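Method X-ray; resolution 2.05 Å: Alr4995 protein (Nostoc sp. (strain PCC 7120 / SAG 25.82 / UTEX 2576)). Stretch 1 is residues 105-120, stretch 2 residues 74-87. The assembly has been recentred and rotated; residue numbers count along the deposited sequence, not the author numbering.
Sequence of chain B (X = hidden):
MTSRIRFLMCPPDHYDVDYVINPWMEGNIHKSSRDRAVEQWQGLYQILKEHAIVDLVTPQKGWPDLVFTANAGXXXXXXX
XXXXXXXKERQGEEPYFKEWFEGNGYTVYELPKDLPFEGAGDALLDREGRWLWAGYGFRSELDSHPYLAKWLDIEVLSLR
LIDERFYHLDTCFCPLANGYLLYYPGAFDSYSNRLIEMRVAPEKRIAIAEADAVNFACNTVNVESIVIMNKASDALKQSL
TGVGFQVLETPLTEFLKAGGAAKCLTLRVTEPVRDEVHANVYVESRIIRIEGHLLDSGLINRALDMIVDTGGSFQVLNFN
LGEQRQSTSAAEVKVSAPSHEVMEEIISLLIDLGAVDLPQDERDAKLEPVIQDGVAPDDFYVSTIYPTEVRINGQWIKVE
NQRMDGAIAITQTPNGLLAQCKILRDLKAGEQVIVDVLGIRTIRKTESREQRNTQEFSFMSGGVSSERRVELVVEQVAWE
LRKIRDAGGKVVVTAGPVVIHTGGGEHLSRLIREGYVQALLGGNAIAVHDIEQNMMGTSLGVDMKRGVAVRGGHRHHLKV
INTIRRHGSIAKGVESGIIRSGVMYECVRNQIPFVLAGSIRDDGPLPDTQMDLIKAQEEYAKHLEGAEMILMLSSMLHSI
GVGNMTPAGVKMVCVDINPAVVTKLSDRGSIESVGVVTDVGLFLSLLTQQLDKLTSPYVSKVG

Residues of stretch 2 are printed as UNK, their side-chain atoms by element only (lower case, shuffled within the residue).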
# COMPACT_ATOMS: atom_id res chain seq x y z
N GLY B 105 25.60 -11.30 -62.46
CA GLY B 105 26.05 -12.68 -62.50
C GLY B 105 25.65 -13.59 -61.34
O GLY B 105 25.95 -14.79 -61.35
N TYR B 106 24.95 -13.05 -60.36
CA TYR B 106 24.62 -13.83 -59.17
C TYR B 106 23.53 -14.84 -59.42
O TYR B 106 22.63 -14.63 -60.22
CB TYR B 106 24.23 -12.92 -58.01
CG TYR B 106 25.38 -12.06 -57.55
CD1 TYR B 106 25.53 -10.76 -58.00
CD2 TYR B 106 26.34 -12.57 -56.67
CE1 TYR B 106 26.59 -9.97 -57.59
CE2 TYR B 106 27.41 -11.80 -56.26
CZ TYR B 106 27.53 -10.49 -56.72
OH TYR B 106 28.58 -9.72 -56.31
N THR B 107 23.62 -15.96 -58.71
CA THR B 107 22.54 -16.93 -58.67
C THR B 107 21.58 -16.49 -57.56
O THR B 107 21.94 -16.47 -56.39
CB THR B 107 23.09 -18.35 -58.42
OG1 THR B 107 24.08 -18.64 -59.42
CG2 THR B 107 22.00 -19.41 -58.45
N VAL B 108 20.36 -16.11 -57.96
CA VAL B 108 19.41 -15.46 -57.07
C VAL B 108 18.36 -16.44 -56.56
O VAL B 108 17.64 -17.08 -57.34
CB VAL B 108 18.69 -14.28 -57.77
CG1 VAL B 108 17.63 -13.69 -56.87
CG2 VAL B 108 19.69 -13.21 -58.18
N TYR B 109 18.30 -16.59 -55.24
CA TYR B 109 17.29 -17.43 -54.62
C TYR B 109 16.21 -16.55 -54.01
O TYR B 109 16.51 -15.48 -53.47
CB TYR B 109 17.90 -18.31 -53.55
CG TYR B 109 18.88 -19.31 -54.09
CD1 TYR B 109 20.23 -19.03 -54.13
CD2 TYR B 109 18.44 -20.52 -54.58
CE1 TYR B 109 21.14 -19.95 -54.64
CE2 TYR B 109 19.33 -21.44 -55.09
CZ TYR B 109 20.67 -21.16 -55.10
OH TYR B 109 21.55 -22.09 -55.61
N GLU B 110 14.97 -17.02 -54.09
CA GLU B 110 13.86 -16.23 -53.59
C GLU B 110 13.06 -17.05 -52.60
O GLU B 110 12.80 -18.23 -52.85
CB GLU B 110 12.97 -15.78 -54.74
CG GLU B 110 13.64 -14.82 -55.67
CD GLU B 110 12.73 -14.45 -56.81
OE1 GLU B 110 12.12 -15.37 -57.40
OE2 GLU B 110 12.60 -13.25 -57.11
N LEU B 111 12.70 -16.43 -51.49
CA LEU B 111 11.91 -17.08 -50.45
C LEU B 111 10.45 -17.13 -50.86
O LEU B 111 10.03 -16.33 -51.70
CB LEU B 111 12.08 -16.33 -49.12
CG LEU B 111 13.51 -16.54 -48.64
CD1 LEU B 111 14.06 -15.31 -48.00
CD2 LEU B 111 13.55 -17.72 -47.69
N PRO B 112 9.68 -18.07 -50.30
CA PRO B 112 8.20 -18.01 -50.36
C PRO B 112 7.70 -16.57 -50.14
O PRO B 112 8.32 -15.83 -49.37
CB PRO B 112 7.77 -18.92 -49.22
CG PRO B 112 8.87 -19.95 -49.13
CD PRO B 112 10.15 -19.23 -49.52
N LYS B 113 6.62 -16.16 -50.81
CA LYS B 113 6.27 -14.74 -50.77
C LYS B 113 5.72 -14.31 -49.40
O LYS B 113 5.72 -13.11 -49.08
CB LYS B 113 5.27 -14.40 -51.89
CG LYS B 113 5.95 -14.32 -53.27
CD LYS B 113 5.25 -13.40 -54.27
CE LYS B 113 6.13 -12.19 -54.61
NZ LYS B 113 7.19 -12.44 -55.62
N ASP B 114 5.29 -15.26 -48.59
CA ASP B 114 4.79 -14.94 -47.25
C ASP B 114 5.84 -15.22 -46.17
O ASP B 114 5.52 -15.42 -45.00
CB ASP B 114 3.52 -15.74 -46.95
CG ASP B 114 3.80 -17.21 -46.78
OD1 ASP B 114 4.70 -17.72 -47.49
OD2 ASP B 114 3.14 -17.86 -45.93
N LEU B 115 7.11 -15.24 -46.57
CA LEU B 115 8.19 -15.53 -45.64
C LEU B 115 9.23 -14.42 -45.70
O LEU B 115 10.22 -14.52 -46.41
CB LEU B 115 8.82 -16.87 -45.98
CG LEU B 115 9.72 -17.50 -44.92
CD1 LEU B 115 8.95 -17.56 -43.62
CD2 LEU B 115 10.11 -18.91 -45.38
N PRO B 116 8.99 -13.34 -44.95
CA PRO B 116 9.86 -12.17 -45.03
C PRO B 116 11.30 -12.40 -44.56
O PRO B 116 11.57 -13.18 -43.64
CB PRO B 116 9.15 -11.13 -44.14
CG PRO B 116 8.11 -11.87 -43.39
CD PRO B 116 7.75 -13.07 -44.20
N PHE B 117 12.22 -11.72 -45.23
CA PHE B 117 13.64 -11.77 -44.92
C PHE B 117 14.27 -10.53 -45.51
O PHE B 117 14.07 -10.25 -46.69
CB PHE B 117 14.29 -13.01 -45.50
CG PHE B 117 15.79 -12.95 -45.51
CD1 PHE B 117 16.51 -13.12 -44.35
CD2 PHE B 117 16.47 -12.73 -46.70
CE1 PHE B 117 17.89 -13.07 -44.36
CE2 PHE B 117 17.86 -12.67 -46.72
CZ PHE B 117 18.57 -12.85 -45.55
N GLU B 118 15.03 -9.77 -44.72
CA GLU B 118 15.44 -8.47 -45.23
C GLU B 118 16.95 -8.30 -45.42
O GLU B 118 17.51 -7.23 -45.18
CB GLU B 118 14.86 -7.37 -44.34
CG GLU B 118 13.32 -7.42 -44.43
CD GLU B 118 12.62 -6.15 -43.96
OE1 GLU B 118 13.27 -5.29 -43.33
OE2 GLU B 118 11.40 -6.04 -44.21
N GLY B 119 17.59 -9.36 -45.90
CA GLY B 119 18.92 -9.25 -46.48
C GLY B 119 20.05 -9.13 -45.49
O GLY B 119 19.97 -9.62 -44.36
N ALA B 120 21.13 -8.48 -45.92
CA ALA B 120 22.29 -8.36 -45.06
C ALA B 120 21.99 -7.43 -43.89
O ALA B 120 22.72 -7.40 -42.90
CB ALA B 120 23.52 -7.88 -45.85
N UNK B 74 21.07 -10.93 -49.39
CA UNK B 74 22.22 -11.42 -48.65
C UNK B 74 23.15 -12.14 -49.60
O UNK B 74 22.74 -13.07 -50.29
c UNK B 74 22.89 -13.17 -46.89
c UNK B 74 22.30 -14.20 -45.97
c UNK B 74 21.76 -12.36 -47.54
c UNK B 74 23.82 -12.24 -46.15
N UNK B 75 24.41 -11.72 -49.64
CA UNK B 75 25.34 -12.23 -50.62
C UNK B 75 26.41 -13.13 -49.99
O UNK B 75 27.04 -12.75 -49.01
c UNK B 75 26.04 -11.07 -51.37
c UNK B 75 25.03 -10.30 -52.21
c UNK B 75 27.19 -11.59 -52.23
N UNK B 76 26.63 -14.31 -50.56
CA UNK B 76 27.80 -15.12 -50.21
C UNK B 76 28.35 -15.79 -51.47
O UNK B 76 27.64 -16.59 -52.09
c UNK B 76 27.46 -16.18 -49.16
c UNK B 76 28.25 -18.11 -47.73
c UNK B 76 29.75 -16.13 -48.07
c UNK B 76 28.66 -17.01 -48.69
N UNK B 77 29.60 -15.50 -51.83
CA UNK B 77 30.17 -16.06 -53.05
C UNK B 77 29.39 -15.59 -54.27
O UNK B 77 29.14 -14.39 -54.44
N UNK B 78 28.97 -16.53 -55.10
CA UNK B 78 28.19 -16.19 -56.29
C UNK B 78 26.67 -16.31 -56.03
O UNK B 78 25.87 -16.17 -56.95
c UNK B 78 28.59 -17.08 -57.48
o UNK B 78 30.70 -15.86 -57.67
c UNK B 78 30.08 -16.94 -57.86
o UNK B 78 30.65 -17.93 -58.37
N UNK B 79 26.29 -16.60 -54.79
CA UNK B 79 24.87 -16.77 -54.42
C UNK B 79 24.27 -15.56 -53.70
O UNK B 79 24.94 -14.94 -52.88
o UNK B 79 24.55 -19.53 -55.35
c UNK B 79 25.05 -19.27 -54.25
c UNK B 79 24.71 -18.00 -53.54
n UNK B 79 25.93 -20.07 -53.66
N UNK B 80 23.02 -15.24 -54.00
CA UNK B 80 22.31 -14.23 -53.22
C UNK B 80 20.94 -14.77 -52.83
O UNK B 80 20.28 -15.42 -53.64
c UNK B 80 22.18 -12.86 -53.99
c UNK B 80 21.14 -11.94 -53.34
c UNK B 80 21.81 -13.09 -55.42
N UNK B 81 20.54 -14.56 -51.58
CA UNK B 81 19.14 -14.75 -51.20
C UNK B 81 18.53 -13.36 -51.27
O UNK B 81 18.96 -12.44 -50.58
c UNK B 81 17.44 -15.58 -49.51
c UNK B 81 18.95 -15.35 -49.79
c UNK B 81 19.71 -16.67 -49.66
N UNK B 82 17.55 -13.20 -52.17
CA UNK B 82 16.84 -11.95 -52.35
C UNK B 82 16.00 -11.62 -51.12
O UNK B 82 15.34 -12.49 -50.58
c UNK B 82 15.95 -12.05 -53.59
c UNK B 82 16.35 -9.87 -54.74
c UNK B 82 15.30 -10.79 -54.14
c UNK B 82 14.25 -11.17 -55.18
N UNK B 83 16.00 -10.36 -50.70
CA UNK B 83 15.07 -9.96 -49.66
C UNK B 83 13.62 -10.09 -50.10
O UNK B 83 13.27 -9.79 -51.25
o UNK B 83 16.53 -8.48 -48.44
c UNK B 83 15.34 -8.53 -49.21
N UNK B 84 12.79 -10.57 -49.18
CA UNK B 84 11.35 -10.43 -49.28
C UNK B 84 10.89 -9.50 -48.14
O UNK B 84 10.93 -9.89 -46.97
c UNK B 84 9.12 -11.75 -49.28
c UNK B 84 8.61 -10.89 -50.43
n UNK B 84 7.07 -9.40 -52.28
n UNK B 84 7.14 -10.89 -50.52
c UNK B 84 6.44 -10.18 -51.40
c UNK B 84 10.66 -11.80 -49.22
n UNK B 84 5.12 -10.25 -51.41
N UNK B 85 10.48 -8.28 -48.48
CA UNK B 85 10.19 -7.29 -47.43
C UNK B 85 8.85 -7.58 -46.77
O UNK B 85 7.92 -8.06 -47.41
c UNK B 85 11.58 -5.37 -48.39
c UNK B 85 13.30 -5.04 -50.07
c UNK B 85 12.03 -5.49 -49.70
c UNK B 85 10.21 -5.85 -47.99
c UNK B 85 13.70 -4.34 -47.81
c UNK B 85 14.14 -4.47 -49.13
c UNK B 85 12.43 -4.80 -47.45
N UNK B 86 8.77 -7.30 -45.47
CA UNK B 86 7.53 -7.44 -44.71
C UNK B 86 6.50 -6.41 -45.17
O UNK B 86 5.38 -6.76 -45.50
c UNK B 86 7.81 -7.26 -43.21
c UNK B 86 7.09 -6.81 -40.87
c UNK B 86 5.86 -8.49 -42.25
c UNK B 86 6.61 -7.17 -42.27
N UNK B 87 6.91 -5.15 -45.21
CA UNK B 87 6.02 -4.04 -45.52
C UNK B 87 5.91 -3.76 -47.00
O UNK B 87 6.92 -3.67 -47.70
c UNK B 87 6.38 -2.83 -43.32
n UNK B 87 7.47 -2.93 -42.49
c UNK B 87 6.50 -2.77 -44.81
c UNK B 87 5.29 -2.82 -42.52
n UNK B 87 5.74 -2.89 -41.23
c UNK B 87 7.06 -2.96 -41.23
O HOH W 1 13.08 -13.78 -51.48
O HOH W 2 9.82 -4.09 -44.87

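Position 74 has four side-chain carbons, forked at the second. Its CB lies 3.8 Å from CZ of F117, at the ring edge. This is L74.

Position 75 has one carbon carrying two more. One of the two is 4.0 Å from CE2 of Y106. Three carbons in all, branched at the first, make it valine, V75.

Position 76 again has four carbons forked at the second. It points away from stretch 1 and touches nothing there. It is L76.

Position 77 has no side-chain atoms, and its phi is positive (62°). It is G77, inside a type II' turn that starts at L76.

Position 78 has two carbons, the second carrying two oxygens. Its backbone O accepts a hydrogen bond from N of T107 (2.9 Å). The carboxylate makes it D78.

Position 79 has two carbons, the second carrying one oxygen and one nitrogen. The oxygen is 3.5 Å from CE1 of Y109, at the ring edge. The amide identifies N79.

Position 80 has one carbon carrying two. One of these lies 3.5 Å from CG2 of V108 and 3.5 Å from CB of Y106. It is V80.

Position 81 has the same three-carbon fork. One branch is 3.7 Å from CD1 of L111. It is V81.

Position 82 has four carbons, forked at the second. Its CB is 4.0 Å from CG1 of V108. It is L82.

Position 83 has one carbon and one oxygen. The oxygen is 2.9 Å from N of G119, with poor hydrogen-bond geometry. It is S83.

Position 84 has three carbons, a nitrogen, then a carbon carrying two nitrogens. The chain nitrogen donates to O of K113 (3.0 Å). It is R84.

Position 85 has one carbon and a six-carbon ring. A ring carbon is 3.6 Å from OE2 of E118. It is F85.

Position 86 has four carbons forked at the second. Its CB is 4.2 Å from CB of P116. It is L86.

Position 87 has one carbon and a five-membered ring with two nitrogens. The ring makes no direct contact. It is H87; a water joins its N to OE2 of E118.

Strands 79-82 and 107-109 pair in parallel, so backbone bonds alternate: V80 uses both N and O, and L82 N donates to Y109 O (2.8 Å). Further on, R84 and F117 form a single antiparallel bridge; F117 N to R84 O is 2.8 Å, while the return bond is weak. L86 N donates to E118 OE2 (3.2 Å).

Stretch 2, residues 74-87: LVLGDNVVLSRFLH
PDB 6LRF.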